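Local coordinates for UPF0255 protein frsA (Vibrio vulnificus, PDB 4I4C) that probably hydrolyses carboxylic esters, as a member of the FrsA family of alpha/beta-hydrolase-fold proteins, at residues W57-V62 with Q396-S401; A124-S129 with D208-F213; N51-Q56 with A135-L140. All coordinates share one frame; numbering follows the deposited sequence.

Contact 1 (W57-V62 with Q396-S401); sequences WVWQGV and QGYEQS
The indole of Trp-59 and the phenol ring of Tyr-398 lie face against face in an offset stack. The six-membered ring of the indole and the tyrosine ring have centroids 4.5 Å apart and planes 17° from parallel. Over the centre of that indole ring sits not the phenol but the root of its side chain: Tyr-398 CB stands 3.6 Å from the centroid, almost on the ring normal, as a CH-pi contact. The phenol then slides off toward the CE3 side, where Trp-59 CE3 and Tyr-398 CD2 come to 3.4 Å. On one face of the tyrosine ring, Trp-59 CZ3 lies toward the rim. Glu-399 adds a looser touch, its CG 4.2 Å from Trp-59 NE1.

Trp-59 reaches helix 394-413 because its CG is anti to the backbone N (chi1 -169°), which swings the indole out from the last turn of helix 54-60. That helix closes at Gly-61 in a Schellman motif.

Both aromatics line the pocket that holds the polyether 1PG, probably picked up from the crystallisation liquor. Between the segments the contact is stacking, CH-pi and van der Waals packing, consistent with a pocket wall that can take an apolar or polyether chain.

Contact 2 (A124-S129 with D208-F213); sequences ALFSAS and DMWRLF
Phe-126 and Trp-210 meet as a face-to-face stack, and this one pair carries the direct contact between the segments. The phenyl ring lies over the indole near the bond shared by its two rings: its centroid is 3.7 Å from that of the five-membered ring, with the planes 15° apart. Phe-126 CE2 sits over the indole, 3.3 Å from Trp-210 CE2, while Trp-210 CD2 comes over the centre of the phenyl face. Phe-126 CZ leans toward the six-membered ring, 3.5 Å from Trp-210 CE3. Although the rings are nearly parallel, the two side chains approach at about a right angle. Trp-210 gets there with CG anti to its backbone N (chi1 167°), so the indole projects from the first turn of its helix toward helix 121-136.

Away from the stack, at the Ser-129 end of the contact, a water bridges the segments. It donates to Asp-208 OD1 at 2.7 Å and, over a longer 3.3 Å, to Ser-129 OG.

The contact joins two parts of the fold. Helix 121-136 belongs to the helical region that precedes the central mixed sheet in the chain; helix 210-217, with Met-209 at its N-cap position, is the helix of a beta-alpha-beta crossover linking the parallel neighbours 193-199 and 223-226 of the alpha/beta-hydrolase sheet.

Around the stack, Tyr-157 of helix 144-163 meets Phe-126 edge-to-face, and Glu-123 OE2 takes a weak hydrogen bond from Trp-210 NE1. The water's partners are fixed as well. Ser-129 OG is hydrogen-bonded to Ala-153 O, and the carboxylate of Asp-208 is held at both oxygens, OD1 by Ser-133 OG and OD2 by Leu-205 N.

Contact 3 (N51-Q56 with A135-L140); sequences NLRRLQ and AGYPHL
Tyr-137, just past the end of helix 121-136, reaches with its hydroxyl into the turn that leads into helix 54-60, where Arg-53 occupies the N-cap position. The contact thus ties the outgoing end of one helix to the incoming end of another, in the helical part of this alpha/beta-hydrolase-clan protein.

The hydrogen bonds come first. Tyr-137 OH donates to the backbone carbonyl Asn-51 O at 2.6 Å. The hydroxyl lies in the carbonyl plane, on a lone pair. Within 51-56, Arg-53 NE gives a nearly straight bond to Asn-51 OD1, 3.0 Å long with an N-H...O angle of 176°. The amide oxygen lies at the edge of the guanidinium, in its plane, and this fixes how the group is turned.

Ionic pairing adds to this hold: Arg-53 NH2, on the same edge of the guanidinium as the NE hydrogen, forms a salt bridge with Asp-203 OD2 and a weak hydrogen bond with Tyr-316 OH. NE and NH2 are thus both bonded.

Packing completes the contact. A bend at chi2 (-103°) folds the Arg-53 chain so that one guanidinium face is turned to the phenol oxygen. Tyr-137 brings its ring across, and the ring and guanidinium planes stand 72° apart. Trp-57 meets the tyrosine ring edge-to-face, while Met-315 of helix 314-323 also touches it. After Tyr-137 the chain takes a cis peptide into Pro-138. Over the centre of the guanidinium face, the phenol oxygen of Tyr-137 stands 3.3 Å from Arg-53 CZ.

Contact 2 is the buried one, contact 3 is partly buried and contact 1 lies at the surface beside the polyether pocket. Helix 54-60 serves contacts 1 and 3, and helix 121-136 serves contacts 2 and 3, so contact 3 involves both elements. Contacts 1 and 2 rely on aromatic stacking, offset in the first and face-to-face in the second, which adds a separate water bridge; contact 3 is polar, built on a phenol and a guanidinium. They touch directly as well: Gln-60 NE2 probably hydrogen-bonds Asp-208 O at 2.8 Å, joining contacts 1 and 2, while Tyr-398 CE2 packs on Gln-56 CA at 3.7 Å, joining 1 and 3.

Contact 1 (W57-V62 with Q396-S401)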
loop_
_atom_site.group_PDB
_atom_site.type_symbol
_atom_site.label_atom_id
_atom_site.label_comp_id
_atom_site.label_asym_id
_atom_site.label_seq_id
_atom_site.Cartn_x
_atom_site.Cartn_y
_atom_site.Cartn_z
ATOM N N TRP A 57 -8.231 3.701 6.603
ATOM C CA TRP A 57 -9.024 4.303 5.534
ATOM C C TRP A 57 -9.472 5.726 5.890
ATOM O O TRP A 57 -9.439 6.617 5.044
ATOM C CB TRP A 57 -10.178 3.380 5.137
ATOM C CG TRP A 57 -9.685 2.125 4.496
ATOM C CD1 TRP A 57 -8.561 1.986 3.732
ATOM C CD2 TRP A 57 -10.270 0.819 4.586
ATOM N NE1 TRP A 57 -8.423 0.680 3.328
ATOM C CE2 TRP A 57 -9.464 -0.054 3.833
ATOM C CE3 TRP A 57 -11.401 0.305 5.224
ATOM C CZ2 TRP A 57 -9.744 -1.420 3.708
ATOM C CZ3 TRP A 57 -11.680 -1.048 5.092
ATOM C CH2 TRP A 57 -10.853 -1.892 4.342
ATOM N N VAL A 58 -9.834 5.948 7.148
ATOM C CA VAL A 58 -10.202 7.286 7.612
ATOM C C VAL A 58 -8.993 8.225 7.533
ATOM O O VAL A 58 -9.085 9.314 6.998
ATOM C CB VAL A 58 -10.750 7.239 9.049
ATOM C CG1 VAL A 58 -10.832 8.638 9.647
ATOM C CG2 VAL A 58 -12.104 6.544 9.069
ATOM N N TRP A 59 -7.861 7.773 8.057
ATOM C CA TRP A 59 -6.588 8.482 7.908
ATOM C C TRP A 59 -6.322 8.883 6.446
ATOM O O TRP A 59 -5.960 10.021 6.153
ATOM C CB TRP A 59 -5.468 7.584 8.421
ATOM C CG TRP A 59 -4.145 8.246 8.585
ATOM C CD1 TRP A 59 -3.907 9.549 8.924
ATOM C CD2 TRP A 59 -2.858 7.629 8.423
ATOM N NE1 TRP A 59 -2.552 9.781 8.978
ATOM C CE2 TRP A 59 -1.886 8.618 8.683
ATOM C CE3 TRP A 59 -2.434 6.335 8.082
ATOM C CZ2 TRP A 59 -0.513 8.353 8.613
ATOM C CZ3 TRP A 59 -1.064 6.073 8.013
ATOM C CH2 TRP A 59 -0.125 7.079 8.277
ATOM N N GLN A 60 -6.517 7.942 5.531
ATOM C CA GLN A 60 -6.348 8.200 4.102
ATOM C C GLN A 60 -7.398 9.142 3.491
ATOM O O GLN A 60 -7.193 9.676 2.398
ATOM C CB GLN A 60 -6.317 6.874 3.330
ATOM C CG GLN A 60 -5.118 6.031 3.682
ATOM C CD GLN A 60 -5.122 4.669 3.035
ATOM O OE1 GLN A 60 -5.781 3.755 3.509
ATOM N NE2 GLN A 60 -4.358 4.517 1.956
ATOM N N GLY A 61 -8.519 9.343 4.174
ATOM C CA GLY A 61 -9.476 10.344 3.735
ATOM C C GLY A 61 -10.949 9.961 3.670
ATOM O O GLY A 61 -11.782 10.808 3.362
ATOM N N VAL A 62 -11.279 8.701 3.949
ATOM C CA VAL A 62 -12.670 8.275 3.952
ATOM C C VAL A 62 -13.366 8.879 5.162
ATOM O O VAL A 62 -12.813 8.889 6.257
ATOM C CB VAL A 62 -12.819 6.734 4.060
ATOM C CG1 VAL A 62 -14.291 6.344 4.047
ATOM C CG2 VAL A 62 -12.089 6.042 2.949
ATOM N N GLN A 396 -3.837 8.145 16.658
ATOM C CA GLN A 396 -2.791 8.943 17.274
ATOM C C GLN A 396 -1.400 8.389 16.931
ATOM O O GLN A 396 -0.461 9.152 16.670
ATOM C CB GLN A 396 -3.003 9.013 18.780
ATOM C CG GLN A 396 -1.876 9.672 19.515
ATOM C CD GLN A 396 -2.031 9.537 21.007
ATOM O OE1 GLN A 396 -2.572 8.543 21.502
ATOM N NE2 GLN A 396 -1.574 10.536 21.737
ATOM N N GLY A 397 -1.290 7.063 16.920
ATOM C CA GLY A 397 -0.074 6.383 16.504
ATOM C C GLY A 397 0.288 6.697 15.067
ATOM O O GLY A 397 1.434 7.024 14.765
ATOM N N TYR A 398 -0.691 6.619 14.171
ATOM C CA TYR A 398 -0.445 6.985 12.777
ATOM C C TYR A 398 0.031 8.429 12.678
ATOM O O TYR A 398 1.023 8.730 11.999
ATOM C CB TYR A 398 -1.712 6.818 11.920
ATOM C CG TYR A 398 -2.105 5.390 11.568
ATOM C CD1 TYR A 398 -1.188 4.344 11.643
ATOM C CD2 TYR A 398 -3.402 5.095 11.135
ATOM C CE1 TYR A 398 -1.556 3.037 11.313
ATOM C CE2 TYR A 398 -3.781 3.794 10.804
ATOM C CZ TYR A 398 -2.852 2.772 10.892
ATOM O OH TYR A 398 -3.219 1.485 10.568
ATOM N N GLU A 399 -0.678 9.326 13.362
ATOM C CA GLU A 399 -0.377 10.750 13.263
ATOM C C GLU A 399 0.979 11.138 13.874
ATOM O O GLU A 399 1.699 11.944 13.285
ATOM C CB GLU A 399 -1.547 11.603 13.765
ATOM C CG GLU A 399 -2.756 11.493 12.816
ATOM C CD GLU A 399 -3.917 12.421 13.152
ATOM O OE1 GLU A 399 -4.878 12.472 12.347
ATOM O OE2 GLU A 399 -3.879 13.088 14.211
ATOM N N GLN A 400 1.331 10.553 15.022
ATOM C CA GLN A 400 2.678 10.709 15.586
ATOM C C GLN A 400 3.733 10.241 14.602
ATOM O O GLN A 400 4.720 10.934 14.369
ATOM C CB GLN A 400 2.861 9.856 16.840
ATOM C CG GLN A 400 2.224 10.345 18.125
ATOM C CD GLN A 400 2.553 9.413 19.290
ATOM O OE1 GLN A 400 3.606 8.770 19.301
ATOM N NE2 GLN A 400 1.649 9.323 20.261
ATOM N N SER A 401 3.532 9.042 14.052
ATOM C CA SER A 401 4.495 8.428 13.138
ATOM C C SER A 401 4.790 9.350 11.973
ATOM O O SER A 401 5.946 9.577 11.596
ATOM C CB SER A 401 3.934 7.111 12.604
ATOM O OG SER A 401 3.861 6.148 13.637
#

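Contact 2 (A124-S129 with D208-F213)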
loop_
_atom_site.group_PDB
_atom_site.type_symbol
_atom_site.label_atom_id
_atom_site.label_comp_id
_atom_site.label_asym_id
_atom_site.label_seq_id
_atom_site.Cartn_x
_atom_site.Cartn_y
_atom_site.Cartn_z
ATOM N N ALA A 124 -13.136 15.929 -4.094
ATOM C CA ALA A 124 -14.228 14.978 -4.106
ATOM C C ALA A 124 -13.815 13.807 -4.984
ATOM O O ALA A 124 -14.167 12.657 -4.718
ATOM C CB ALA A 124 -15.519 15.633 -4.629
ATOM N N LEU A 125 -13.047 14.100 -6.025
ATOM C CA LEU A 125 -12.627 13.047 -6.937
ATOM C C LEU A 125 -11.553 12.170 -6.288
ATOM O O LEU A 125 -11.550 10.955 -6.494
ATOM C CB LEU A 125 -12.171 13.611 -8.293
ATOM C CG LEU A 125 -13.289 14.112 -9.223
ATOM C CD1 LEU A 125 -12.746 15.024 -10.322
ATOM C CD2 LEU A 125 -14.043 12.944 -9.840
ATOM N N PHE A 126 -10.658 12.786 -5.508
ATOM C CA PHE A 126 -9.666 12.034 -4.730
ATOM C C PHE A 126 -10.367 11.126 -3.719
ATOM O O PHE A 126 -9.995 9.969 -3.566
ATOM C CB PHE A 126 -8.678 12.973 -4.023
ATOM C CG PHE A 126 -7.570 13.481 -4.915
ATOM C CD1 PHE A 126 -6.825 12.597 -5.684
ATOM C CD2 PHE A 126 -7.275 14.836 -4.979
ATOM C CE1 PHE A 126 -5.810 13.056 -6.514
ATOM C CE2 PHE A 126 -6.254 15.307 -5.799
ATOM C CZ PHE A 126 -5.524 14.416 -6.569
ATOM N N SER A 127 -11.392 11.645 -3.046
ATOM C CA SER A 127 -12.226 10.810 -2.183
ATOM C C SER A 127 -12.827 9.624 -2.932
ATOM O O SER A 127 -12.913 8.511 -2.405
ATOM C CB SER A 127 -13.358 11.629 -1.580
ATOM O OG SER A 127 -12.844 12.571 -0.677
ATOM N N ALA A 128 -13.256 9.876 -4.163
ATOM C CA ALA A 128 -13.891 8.851 -4.987
ATOM C C ALA A 128 -12.892 7.756 -5.343
ATOM O O ALA A 128 -13.204 6.558 -5.267
ATOM C CB ALA A 128 -14.453 9.469 -6.247
ATOM N N SER A 129 -11.688 8.193 -5.731
ATOM C CA SER A 129 -10.582 7.311 -6.066
ATOM C C SER A 129 -10.310 6.350 -4.938
ATOM O O SER A 129 -10.116 5.158 -5.161
ATOM C CB SER A 129 -9.306 8.116 -6.310
ATOM O OG SER A 129 -8.297 7.257 -6.810
ATOM N N ASP A 208 -3.276 5.632 -3.281
ATOM C CA ASP A 208 -3.937 5.650 -1.971
ATOM C C ASP A 208 -3.273 6.601 -0.974
ATOM O O ASP A 208 -3.573 6.543 0.212
ATOM C CB ASP A 208 -3.985 4.241 -1.335
ATOM C CG ASP A 208 -4.811 3.245 -2.137
ATOM O OD1 ASP A 208 -5.481 3.666 -3.101
ATOM O OD2 ASP A 208 -4.786 2.037 -1.800
ATOM N N MET A 209 -2.398 7.489 -1.445
ATOM C CA MET A 209 -1.587 8.305 -0.529
ATOM C C MET A 209 -1.624 9.801 -0.814
ATOM O O MET A 209 -0.695 10.529 -0.448
ATOM C CB MET A 209 -0.132 7.815 -0.550
ATOM C CG MET A 209 0.022 6.397 -0.020
ATOM S SD MET A 209 1.624 5.650 -0.377
ATOM C CE MET A 209 1.584 5.537 -2.174
ATOM N N TRP A 210 -2.689 10.244 -1.484
ATOM C CA TRP A 210 -2.900 11.651 -1.786
ATOM C C TRP A 210 -2.754 12.575 -0.572
ATOM O O TRP A 210 -2.171 13.644 -0.681
ATOM C CB TRP A 210 -4.267 11.876 -2.449
ATOM C CG TRP A 210 -4.619 13.321 -2.480
ATOM C CD1 TRP A 210 -5.578 13.949 -1.745
ATOM C CD2 TRP A 210 -3.980 14.335 -3.263
ATOM N NE1 TRP A 210 -5.589 15.295 -2.035
ATOM C CE2 TRP A 210 -4.616 15.557 -2.961
ATOM C CE3 TRP A 210 -2.941 14.324 -4.198
ATOM C CZ2 TRP A 210 -4.241 16.759 -3.553
ATOM C CZ3 TRP A 210 -2.567 15.526 -4.787
ATOM C CH2 TRP A 210 -3.215 16.723 -4.461
ATOM N N ARG A 211 -3.258 12.160 0.587
ATOM C CA ARG A 211 -3.173 13.007 1.780
ATOM C C ARG A 211 -1.756 13.088 2.358
ATOM O O ARG A 211 -1.434 14.007 3.118
ATOM C CB ARG A 211 -4.178 12.552 2.846
ATOM C CG ARG A 211 -5.624 12.597 2.353
ATOM C CD ARG A 211 -6.597 13.165 3.390
ATOM N NE ARG A 211 -7.893 13.480 2.774
ATOM C CZ ARG A 211 -8.966 13.922 3.429
ATOM N NH1 ARG A 211 -8.919 14.108 4.745
ATOM N NH2 ARG A 211 -10.093 14.175 2.765
ATOM N N LEU A 212 -0.913 12.123 2.008
ATOM C CA LEU A 212 0.491 12.185 2.426
ATOM C C LEU A 212 1.112 13.433 1.813
ATOM O O LEU A 212 1.784 14.205 2.500
ATOM C CB LEU A 212 1.252 10.948 1.974
ATOM C CG LEU A 212 2.743 10.960 2.266
ATOM C CD1 LEU A 212 2.956 11.195 3.760
ATOM C CD2 LEU A 212 3.328 9.628 1.814
ATOM N N PHE A 213 0.866 13.626 0.518
ATOM C CA PHE A 213 1.314 14.827 -0.195
ATOM C C PHE A 213 0.536 16.077 0.233
ATOM O O PHE A 213 1.134 17.080 0.598
ATOM C CB PHE A 213 1.190 14.632 -1.715
ATOM C CG PHE A 213 1.454 15.884 -2.521
ATOM C CD1 PHE A 213 2.752 16.327 -2.738
ATOM C CD2 PHE A 213 0.411 16.608 -3.073
ATOM C CE1 PHE A 213 2.997 17.468 -3.485
ATOM C CE2 PHE A 213 0.656 17.752 -3.820
ATOM C CZ PHE A 213 1.948 18.176 -4.023
HETATM O O HOH W 1 -6.624 4.968 -5.181
#

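Contact 3 (N51-Q56 with A135-L140)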
loop_
_atom_site.group_PDB
_atom_site.type_symbol
_atom_site.label_atom_id
_atom_site.label_comp_id
_atom_site.label_asym_id
_atom_site.label_seq_id
_atom_site.Cartn_x
_atom_site.Cartn_y
_atom_site.Cartn_z
ATOM N N ASN A 51 -9.191 -8.201 6.107
ATOM C CA ASN A 51 -8.768 -7.462 7.280
ATOM C C ASN A 51 -9.269 -6.033 7.123
ATOM O O ASN A 51 -8.880 -5.327 6.199
ATOM C CB ASN A 51 -7.249 -7.497 7.463
ATOM C CG ASN A 51 -6.795 -6.777 8.729
ATOM O OD1 ASN A 51 -6.065 -5.797 8.660
ATOM N ND2 ASN A 51 -7.251 -7.252 9.890
ATOM N N LEU A 52 -10.177 -5.643 8.008
ATOM C CA LEU A 52 -10.751 -4.301 8.027
ATOM C C LEU A 52 -9.737 -3.276 8.520
ATOM O O LEU A 52 -9.143 -3.439 9.588
ATOM C CB LEU A 52 -11.960 -4.279 8.957
ATOM C CG LEU A 52 -13.315 -4.109 8.304
ATOM C CD1 LEU A 52 -13.448 -5.070 7.149
ATOM C CD2 LEU A 52 -14.404 -4.308 9.351
ATOM N N ARG A 53 -9.555 -2.225 7.732
ATOM C CA ARG A 53 -8.621 -1.149 8.049
ATOM C C ARG A 53 -9.368 0.175 8.291
ATOM O O ARG A 53 -9.010 1.204 7.707
ATOM C CB ARG A 53 -7.668 -0.956 6.873
ATOM C CG ARG A 53 -7.056 -2.244 6.332
ATOM C CD ARG A 53 -5.628 -2.410 6.789
ATOM N NE ARG A 53 -5.155 -3.785 6.609
ATOM C CZ ARG A 53 -4.401 -4.201 5.594
ATOM N NH1 ARG A 53 -4.020 -3.350 4.650
ATOM N NH2 ARG A 53 -4.025 -5.473 5.525
ATOM N N ARG A 54 -10.411 0.140 9.122
ATOM C CA ARG A 54 -11.237 1.325 9.400
ATOM C C ARG A 54 -10.444 2.607 9.659
ATOM O O ARG A 54 -10.661 3.618 8.989
ATOM C CB ARG A 54 -12.152 1.089 10.602
ATOM C CG ARG A 54 -13.412 0.308 10.345
ATOM C CD ARG A 54 -14.222 0.316 11.633
ATOM N NE ARG A 54 -15.610 -0.091 11.455
ATOM C CZ ARG A 54 -16.051 -1.333 11.633
ATOM N NH1 ARG A 54 -15.212 -2.296 11.979
ATOM N NH2 ARG A 54 -17.338 -1.616 11.462
ATOM N N LEU A 55 -9.547 2.565 10.645
ATOM C CA LEU A 55 -8.726 3.727 10.994
ATOM C C LEU A 55 -7.744 4.138 9.885
ATOM O O LEU A 55 -7.510 5.327 9.675
ATOM C CB LEU A 55 -7.990 3.487 12.324
ATOM C CG LEU A 55 -8.964 3.348 13.500
ATOM C CD1 LEU A 55 -8.270 3.160 14.839
ATOM C CD2 LEU A 55 -9.830 4.558 13.559
ATOM N N GLN A 56 -7.182 3.164 9.171
ATOM C CA GLN A 56 -6.298 3.482 8.046
ATOM C C GLN A 56 -7.064 4.221 6.952
ATOM O O GLN A 56 -6.615 5.228 6.423
ATOM C CB GLN A 56 -5.668 2.217 7.467
ATOM C CG GLN A 56 -4.639 2.487 6.380
ATOM C CD GLN A 56 -4.337 1.259 5.529
ATOM O OE1 GLN A 56 -3.824 0.263 6.024
ATOM N NE2 GLN A 56 -4.664 1.331 4.244
ATOM N N ALA A 135 -12.930 -0.509 -2.646
ATOM C CA ALA A 135 -13.830 -1.450 -3.328
ATOM C C ALA A 135 -13.075 -2.660 -3.892
ATOM O O ALA A 135 -13.566 -3.789 -3.856
ATOM C CB ALA A 135 -14.617 -0.741 -4.442
ATOM N N GLY A 136 -11.872 -2.422 -4.412
ATOM C CA GLY A 136 -11.101 -3.497 -5.008
ATOM C C GLY A 136 -10.208 -4.230 -4.011
ATOM O O GLY A 136 -9.732 -5.343 -4.271
ATOM N N TYR A 137 -9.956 -3.593 -2.878
ATOM C CA TYR A 137 -9.105 -4.192 -1.843
ATOM C C TYR A 137 -9.622 -5.582 -1.514
ATOM O O TYR A 137 -10.847 -5.762 -1.352
ATOM C CB TYR A 137 -9.140 -3.303 -0.597
ATOM C CG TYR A 137 -8.600 -3.906 0.686
ATOM C CD1 TYR A 137 -7.241 -3.829 1.007
ATOM C CD2 TYR A 137 -9.457 -4.494 1.611
ATOM C CE1 TYR A 137 -6.757 -4.357 2.206
ATOM C CE2 TYR A 137 -8.983 -5.022 2.808
ATOM C CZ TYR A 137 -7.630 -4.948 3.106
ATOM O OH TYR A 137 -7.161 -5.469 4.310
ATOM N N PRO A 138 -8.707 -6.568 -1.407
ATOM C CA PRO A 138 -7.241 -6.430 -1.461
ATOM C C PRO A 138 -6.596 -6.670 -2.838
ATOM O O PRO A 138 -5.420 -7.060 -2.908
ATOM C CB PRO A 138 -6.781 -7.528 -0.513
ATOM C CG PRO A 138 -7.751 -8.645 -0.820
ATOM C CD PRO A 138 -9.096 -7.932 -1.009
ATOM N N HIS A 139 -7.342 -6.465 -3.915
ATOM C CA HIS A 139 -6.752 -6.441 -5.256
ATOM C C HIS A 139 -6.154 -7.777 -5.683
ATOM O O HIS A 139 -4.996 -7.854 -6.105
ATOM C CB HIS A 139 -5.716 -5.315 -5.349
ATOM C CG HIS A 139 -6.227 -4.013 -4.825
ATOM N ND1 HIS A 139 -7.253 -3.323 -5.436
ATOM C CD2 HIS A 139 -5.869 -3.282 -3.742
ATOM C CE1 HIS A 139 -7.504 -2.221 -4.754
ATOM N NE2 HIS A 139 -6.676 -2.170 -3.724
ATOM N N LEU A 140 -6.947 -8.831 -5.531
ATOM C CA LEU A 140 -6.609 -10.146 -6.050
ATOM C C LEU A 140 -6.668 -10.090 -7.572
ATOM O O LEU A 140 -7.574 -9.470 -8.135
ATOM C CB LEU A 140 -7.588 -11.187 -5.517
ATOM C CG LEU A 140 -7.543 -11.412 -3.999
ATOM C CD1 LEU A 140 -8.337 -12.649 -3.631
ATOM C CD2 LEU A 140 -6.110 -11.525 -3.490
#